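Local coordinates for putative uncharacterized protein PH0734 (Pyrococcus horikoshii, PDB 3D79), which is of unknown function but, as a PUA-domain protein, probably binds RNA, at residues Ala26-Met31 against Arg38-Lys43; Glu34-Lys39 against Lys92-Val97. All blocks are in the same frame, centred on the assembly; numbering follows the deposited sequence.

Overall arrangement
From the N terminus, helix 18-32 leads through a short turn into helix 34-40, and contact 1 closes this local loop by bringing residues 38-43, at the end of the second helix, back against residues 26-31 of the first. Contact 2 starts on the same second helix, since residues 34-39 share Arg38 and Lys39 with contact 1, but its loop is much longer: the chain runs through the antiparallel strands up to 73-76 and helix 78-84 before residues 92-97 return. The two loops cross, neither enclosing the other, and share helix 34-40, with contact centres about 9 Å apart. Contact 1 is internal to the Pre-PUA-like region, whereas contact 2 joins that region to the start of the PUA domain.

Contact 1: residues Ala26-Met31 against Arg38-Lys43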
loop_
_atom_site.group_PDB
_atom_site.type_symbol
_atom_site.label_atom_id
_atom_site.label_comp_id
_atom_site.label_asym_id
_atom_site.label_seq_id
_atom_site.Cartn_x
_atom_site.Cartn_y
_atom_site.Cartn_z
ATOM N N ALA A 26 -7.447 2.298 13.404
ATOM C CA ALA A 26 -6.369 2.988 14.110
ATOM C C ALA A 26 -5.089 3.034 13.269
ATOM O O ALA A 26 -4.472 4.091 13.123
ATOM C CB ALA A 26 -6.115 2.318 15.442
ATOM N N GLN A 27 -4.722 1.894 12.692
ATOM C CA GLN A 27 -3.529 1.800 11.848
ATOM C C GLN A 27 -3.631 2.701 10.617
ATOM O O GLN A 27 -2.709 3.454 10.318
ATOM C CB GLN A 27 -3.265 0.351 11.432
ATOM C CG GLN A 27 -2.745 -0.540 12.553
ATOM C CD GLN A 27 -2.509 -1.973 12.102
ATOM O OE1 GLN A 27 -1.946 -2.220 11.034
ATOM N NE2 GLN A 27 -2.931 -2.929 12.926
ATOM N N LEU A 28 -4.764 2.635 9.920
ATOM C CA LEU A 28 -4.986 3.453 8.729
ATOM C C LEU A 28 -4.959 4.942 9.059
ATOM O O LEU A 28 -4.389 5.743 8.319
ATOM C CB LEU A 28 -6.319 3.090 8.073
ATOM C CG LEU A 28 -6.446 1.703 7.435
ATOM C CD1 LEU A 28 -7.897 1.438 7.099
ATOM C CD2 LEU A 28 -5.568 1.570 6.184
ATOM N N SER A 29 -5.567 5.305 10.185
ATOM C CA SER A 29 -5.611 6.702 10.611
ATOM C C SER A 29 -4.220 7.260 10.898
ATOM O O SER A 29 -3.927 8.409 10.564
ATOM C CB SER A 29 -6.528 6.870 11.828
ATOM O OG SER A 29 -7.875 6.573 11.474
ATOM N N GLN A 30 -3.365 6.443 11.501
ATOM C CA GLN A 30 -1.994 6.866 11.768
ATOM C C GLN A 30 -1.220 7.064 10.466
ATOM O O GLN A 30 -0.492 8.047 10.310
ATOM C CB GLN A 30 -1.269 5.863 12.660
ATOM C CG GLN A 30 0.114 6.345 13.082
ATOM C CD GLN A 30 0.881 5.297 13.852
ATOM O OE1 GLN A 30 1.193 4.231 13.325
ATOM N NE2 GLN A 30 1.205 5.601 15.106
ATOM N N MET A 31 -1.398 6.132 9.536
ATOM C CA MET A 31 -0.657 6.145 8.276
ATOM C C MET A 31 -1.129 7.229 7.311
ATOM O O MET A 31 -0.308 7.947 6.733
ATOM C CB MET A 31 -0.740 4.778 7.602
ATOM C CG MET A 31 -0.061 3.663 8.387
ATOM S SD MET A 31 0.050 2.131 7.451
ATOM C CE MET A 31 -1.667 1.597 7.418
ATOM N N ARG A 38 -11.011 7.047 6.853
ATOM C CA ARG A 38 -12.463 6.952 7.023
ATOM C C ARG A 38 -13.164 6.424 5.777
ATOM O O ARG A 38 -14.118 5.653 5.880
ATOM C CB ARG A 38 -13.057 8.301 7.449
ATOM C CG ARG A 38 -14.521 8.222 7.885
ATOM C CD ARG A 38 -15.089 9.575 8.321
ATOM N NE ARG A 38 -14.914 10.614 7.304
ATOM C CZ ARG A 38 -14.185 11.718 7.467
ATOM N NH1 ARG A 38 -13.564 11.952 8.614
ATOM N NH2 ARG A 38 -14.084 12.600 6.479
ATOM N N LYS A 39 -12.689 6.823 4.600
ATOM C CA LYS A 39 -13.286 6.333 3.362
ATOM C C LYS A 39 -12.925 4.874 3.083
ATOM O O LYS A 39 -13.670 4.173 2.403
ATOM C CB LYS A 39 -12.938 7.232 2.175
ATOM C CG LYS A 39 -13.785 8.509 2.125
ATOM C CD LYS A 39 -13.815 9.162 0.733
ATOM C CE LYS A 39 -14.348 8.224 -0.359
ATOM N NZ LYS A 39 -15.614 7.509 -0.003
ATOM N N MET A 40 -11.799 4.413 3.629
ATOM C CA MET A 40 -11.378 3.024 3.437
ATOM C C MET A 40 -12.125 2.048 4.336
ATOM O O MET A 40 -12.379 0.913 3.940
ATOM C CB MET A 40 -9.885 2.865 3.697
ATOM C CG MET A 40 -8.988 3.531 2.678
ATOM S SD MET A 40 -7.299 3.435 3.282
ATOM C CE MET A 40 -6.399 4.135 1.897
ATOM N N LEU A 41 -12.447 2.484 5.550
ATOM C CA LEU A 41 -13.077 1.616 6.548
ATOM C C LEU A 41 -13.714 2.423 7.675
ATOM O O LEU A 41 -13.096 3.333 8.232
ATOM C CB LEU A 41 -12.036 0.652 7.139
ATOM C CG LEU A 41 -12.448 -0.286 8.282
ATOM C CD1 LEU A 41 -13.513 -1.267 7.842
ATOM C CD2 LEU A 41 -11.244 -1.037 8.841
ATOM N N ASN A 42 -14.946 2.076 8.025
ATOM C CA ASN A 42 -15.558 2.637 9.224
ATOM C C ASN A 42 -15.983 1.534 10.174
ATOM O O ASN A 42 -16.113 0.371 9.768
ATOM C CB ASN A 42 -16.716 3.581 8.881
ATOM C CG ASN A 42 -17.902 2.865 8.305
ATOM O OD1 ASN A 42 -18.676 2.230 9.032
ATOM N ND2 ASN A 42 -18.079 2.979 6.990
ATOM N N LYS A 43 -16.203 1.898 11.433
ATOM C CA LYS A 43 -16.406 0.908 12.499
ATOM C C LYS A 43 -17.700 0.104 12.381
ATOM O O LYS A 43 -17.934 -0.814 13.164
ATOM C CB LYS A 43 -16.307 1.564 13.879
ATOM C CG LYS A 43 -17.493 2.447 14.238
ATOM C CD LYS A 43 -17.283 3.120 15.578
ATOM C CE LYS A 43 -18.554 3.834 16.013
ATOM N NZ LYS A 43 -18.309 4.726 17.169
#
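Leu28 meets Met40 and Leu41 where two consecutive helices close on each other, an example of a helix pair joined by a tight turn and sealed by a few apolar side chains. The CB of Leu28 points at the segment 38-43, and with chi1 at -67° its CG lies beside the backbone N, anti to the carbonyl carbon, and is brought closer to that segment. From there the two methyls touch different parts of Met40. CD1 turns to the backbone end, lying 4.2 Å from the CB of Met40, and also reaches Leu41, 4.2 Å from its CB. CD2 goes instead to the far part of Met40 and rests 3.9 Å from its SD. Met40 can be met at both places because its chain is extended, chi2 of 172° carrying SD outward, so that the thioether passes slantwise across the forked end of Leu28. The contact is wholly apolar, and all three residues are buried. Leu41 is also the first residue after the helix to abandon helical backbone angles, yet its side chain still turns inward, so the packing continues past the helix end, back onto Ile24 and Ile25 of helix 18-32. Leu28 also touches Phe67 and Ile74, and Met40 reaches Met66 and Pro76; through these two residues the helix pair packs against strands 64-70 and 73-76 of the five-stranded antiparallel sheet.

Contact 2: residues Glu34-Lys39 against Lys92-Val97; sequences EEIARK and KWPRRV
Ile36 lies over one face of the Trp93 indole, a case of an aliphatic side chain laid on an aromatic ring to join two parts of a fold. Both of its branches take part. The longer one leaves CB with CG1 beside the backbone N (chi1 -73°) and is extended beyond it, which carries CD1 over the five-membered ring: this methyl stands 3.7 Å from the ring centroid and only 12° off the normal, a well-centred CH-pi contact. The shorter branch, CG2, is anti to the backbone N and covers the other half of the indole, 3.5 Å from CH2 of Trp93. The indole itself is held with chi1 at -96°, away from the usual staggered value. CD1 is shared, for it also meets the CD corner of the Pro94 ring at 3.7 Å. Were Trp93 an alanine, the CD1 and CG2 methyls of Ile36 would probably lose the face they rest on, opening a gap between helix 34-40 and the turn. Trp93 begins a type II beta turn that ends at Arg96, whose NH1 returns to the carbonyl O of Trp93 at 2.8 Å, approaching from above the carbonyl plane. Arg96 is further paired with Asp120, and Trp93 also packs on Phe132, so Trp93 touches both helix 34-40 and strand 130-135. With dispersion and CH-pi attraction as the forces across it, the junction between the Pre-PUA-like region and the PUA domain relies here on shape fit, while the hydrogen bond from Arg96 to the Trp93 carbonyl ties the ends of the turn together.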
loop_
_atom_site.group_PDB
_atom_site.type_symbol
_atom_site.label_atom_id
_atom_site.label_comp_id
_atom_site.label_asym_id
_atom_site.label_seq_id
_atom_site.Cartn_x
_atom_site.Cartn_y
_atom_site.Cartn_z
ATOM N N GLU A 34 -7.007 10.601 9.436
ATOM C CA GLU A 34 -8.370 10.139 9.683
ATOM C C GLU A 34 -9.283 10.287 8.459
ATOM O O GLU A 34 -10.151 9.445 8.237
ATOM C CB GLU A 34 -8.947 10.846 10.925
ATOM C CG GLU A 34 -10.236 10.238 11.482
ATOM C CD GLU A 34 -11.475 10.726 10.753
ATOM O OE1 GLU A 34 -11.450 11.864 10.231
ATOM O OE2 GLU A 34 -12.473 9.975 10.696
ATOM N N GLU A 35 -9.071 11.328 7.657
ATOM C CA GLU A 35 -9.913 11.581 6.482
ATOM C C GLU A 35 -9.821 10.476 5.424
ATOM O O GLU A 35 -10.845 9.917 5.015
ATOM C CB GLU A 35 -9.619 12.957 5.873
ATOM C CG GLU A 35 -10.480 13.289 4.653
ATOM C CD GLU A 35 -10.606 14.779 4.400
ATOM O OE1 GLU A 35 -11.092 15.501 5.299
ATOM O OE2 GLU A 35 -10.239 15.226 3.292
ATOM N N ILE A 36 -8.602 10.166 4.987
ATOM C CA ILE A 36 -8.383 9.103 4.002
ATOM C C ILE A 36 -8.807 7.746 4.565
ATOM O O ILE A 36 -9.503 6.976 3.891
ATOM C CB ILE A 36 -6.913 9.074 3.512
ATOM C CG1 ILE A 36 -6.644 10.270 2.592
ATOM C CG2 ILE A 36 -6.611 7.765 2.790
ATOM C CD1 ILE A 36 -5.167 10.530 2.291
ATOM N N ALA A 37 -8.403 7.474 5.804
ATOM C CA ALA A 37 -8.746 6.237 6.500
ATOM C C ALA A 37 -10.252 5.990 6.561
ATOM O O ALA A 37 -10.709 4.867 6.338
ATOM C CB ALA A 37 -8.162 6.247 7.901
ATOM N N ARG A 38 -11.011 7.047 6.853
ATOM C CA ARG A 38 -12.463 6.952 7.023
ATOM C C ARG A 38 -13.164 6.424 5.777
ATOM O O ARG A 38 -14.118 5.653 5.880
ATOM C CB ARG A 38 -13.057 8.301 7.449
ATOM C CG ARG A 38 -14.521 8.222 7.885
ATOM C CD ARG A 38 -15.089 9.575 8.321
ATOM N NE ARG A 38 -14.914 10.614 7.304
ATOM C CZ ARG A 38 -14.185 11.718 7.467
ATOM N NH1 ARG A 38 -13.564 11.952 8.614
ATOM N NH2 ARG A 38 -14.084 12.600 6.479
ATOM N N LYS A 39 -12.689 6.823 4.600
ATOM C CA LYS A 39 -13.286 6.333 3.362
ATOM C C LYS A 39 -12.925 4.874 3.083
ATOM O O LYS A 39 -13.670 4.173 2.403
ATOM C CB LYS A 39 -12.938 7.232 2.175
ATOM C CG LYS A 39 -13.785 8.509 2.125
ATOM C CD LYS A 39 -13.815 9.162 0.733
ATOM C CE LYS A 39 -14.348 8.224 -0.359
ATOM N NZ LYS A 39 -15.614 7.509 -0.003
ATOM N N LYS A 92 0.020 12.831 -4.389
ATOM C CA LYS A 92 0.097 13.782 -3.282
ATOM C C LYS A 92 -0.300 13.195 -1.923
ATOM O O LYS A 92 -0.475 13.929 -0.949
ATOM C CB LYS A 92 -0.715 15.045 -3.612
ATOM C CG LYS A 92 -0.166 15.830 -4.799
ATOM C CD LYS A 92 1.176 16.480 -4.456
ATOM C CE LYS A 92 1.855 17.062 -5.681
ATOM N NZ LYS A 92 2.979 17.955 -5.268
ATOM N N TRP A 93 -0.406 11.868 -1.857
ATOM C CA TRP A 93 -0.868 11.163 -0.653
ATOM C C TRP A 93 0.230 10.873 0.369
ATOM O O TRP A 93 1.417 10.808 0.015
ATOM C CB TRP A 93 -1.537 9.844 -1.050
ATOM C CG TRP A 93 -3.033 9.905 -1.164
ATOM C CD1 TRP A 93 -3.792 10.975 -1.561
ATOM C CD2 TRP A 93 -3.947 8.832 -0.923
ATOM N NE1 TRP A 93 -5.125 10.636 -1.557
ATOM C CE2 TRP A 93 -5.248 9.325 -1.176
ATOM C CE3 TRP A 93 -3.794 7.496 -0.517
ATOM C CZ2 TRP A 93 -6.393 8.533 -1.028
ATOM C CZ3 TRP A 93 -4.936 6.708 -0.371
ATOM C CH2 TRP A 93 -6.216 7.232 -0.628
ATOM N N PRO A 94 -0.162 10.675 1.643
ATOM C CA PRO A 94 0.797 10.201 2.631
ATOM C C PRO A 94 1.274 8.800 2.269
ATOM O O PRO A 94 0.541 8.040 1.615
ATOM C CB PRO A 94 -0.009 10.143 3.938
ATOM C CG PRO A 94 -1.270 10.869 3.684
ATOM C CD PRO A 94 -1.511 10.859 2.215
ATOM N N ARG A 95 2.498 8.489 2.686
ATOM C CA ARG A 95 3.149 7.186 2.474
ATOM C C ARG A 95 3.446 6.859 1.009
ATOM O O ARG A 95 3.716 5.709 0.671
ATOM C CB ARG A 95 2.360 6.040 3.126
ATOM C CG ARG A 95 2.175 6.168 4.633
ATOM C CD ARG A 95 3.516 6.231 5.366
ATOM N NE ARG A 95 3.364 6.278 6.821
ATOM C CZ ARG A 95 3.284 5.214 7.616
ATOM N NH1 ARG A 95 3.321 3.981 7.117
ATOM N NH2 ARG A 95 3.150 5.390 8.926
ATOM N N ARG A 96 3.410 7.876 0.151
ATOM C CA ARG A 96 3.699 7.706 -1.268
ATOM C C ARG A 96 5.193 7.641 -1.561
ATOM O O ARG A 96 6.014 8.313 -0.924
ATOM C CB ARG A 96 3.087 8.849 -2.095
ATOM C CG ARG A 96 3.918 10.123 -2.063
ATOM C CD ARG A 96 3.242 11.272 -2.795
ATOM N NE ARG A 96 3.985 12.521 -2.623
ATOM C CZ ARG A 96 3.895 13.316 -1.559
ATOM N NH1 ARG A 96 3.089 13.007 -0.545
ATOM N NH2 ARG A 96 4.624 14.425 -1.497
ATOM N N VAL A 97 5.516 6.813 -2.545
ATOM C CA VAL A 97 6.821 6.808 -3.194
ATOM C C VAL A 97 6.530 6.920 -4.682
ATOM O O VAL A 97 5.913 6.029 -5.269
ATOM C CB VAL A 97 7.600 5.514 -2.879
ATOM C CG1 VAL A 97 8.926 5.506 -3.626
ATOM C CG2 VAL A 97 7.818 5.390 -1.370
#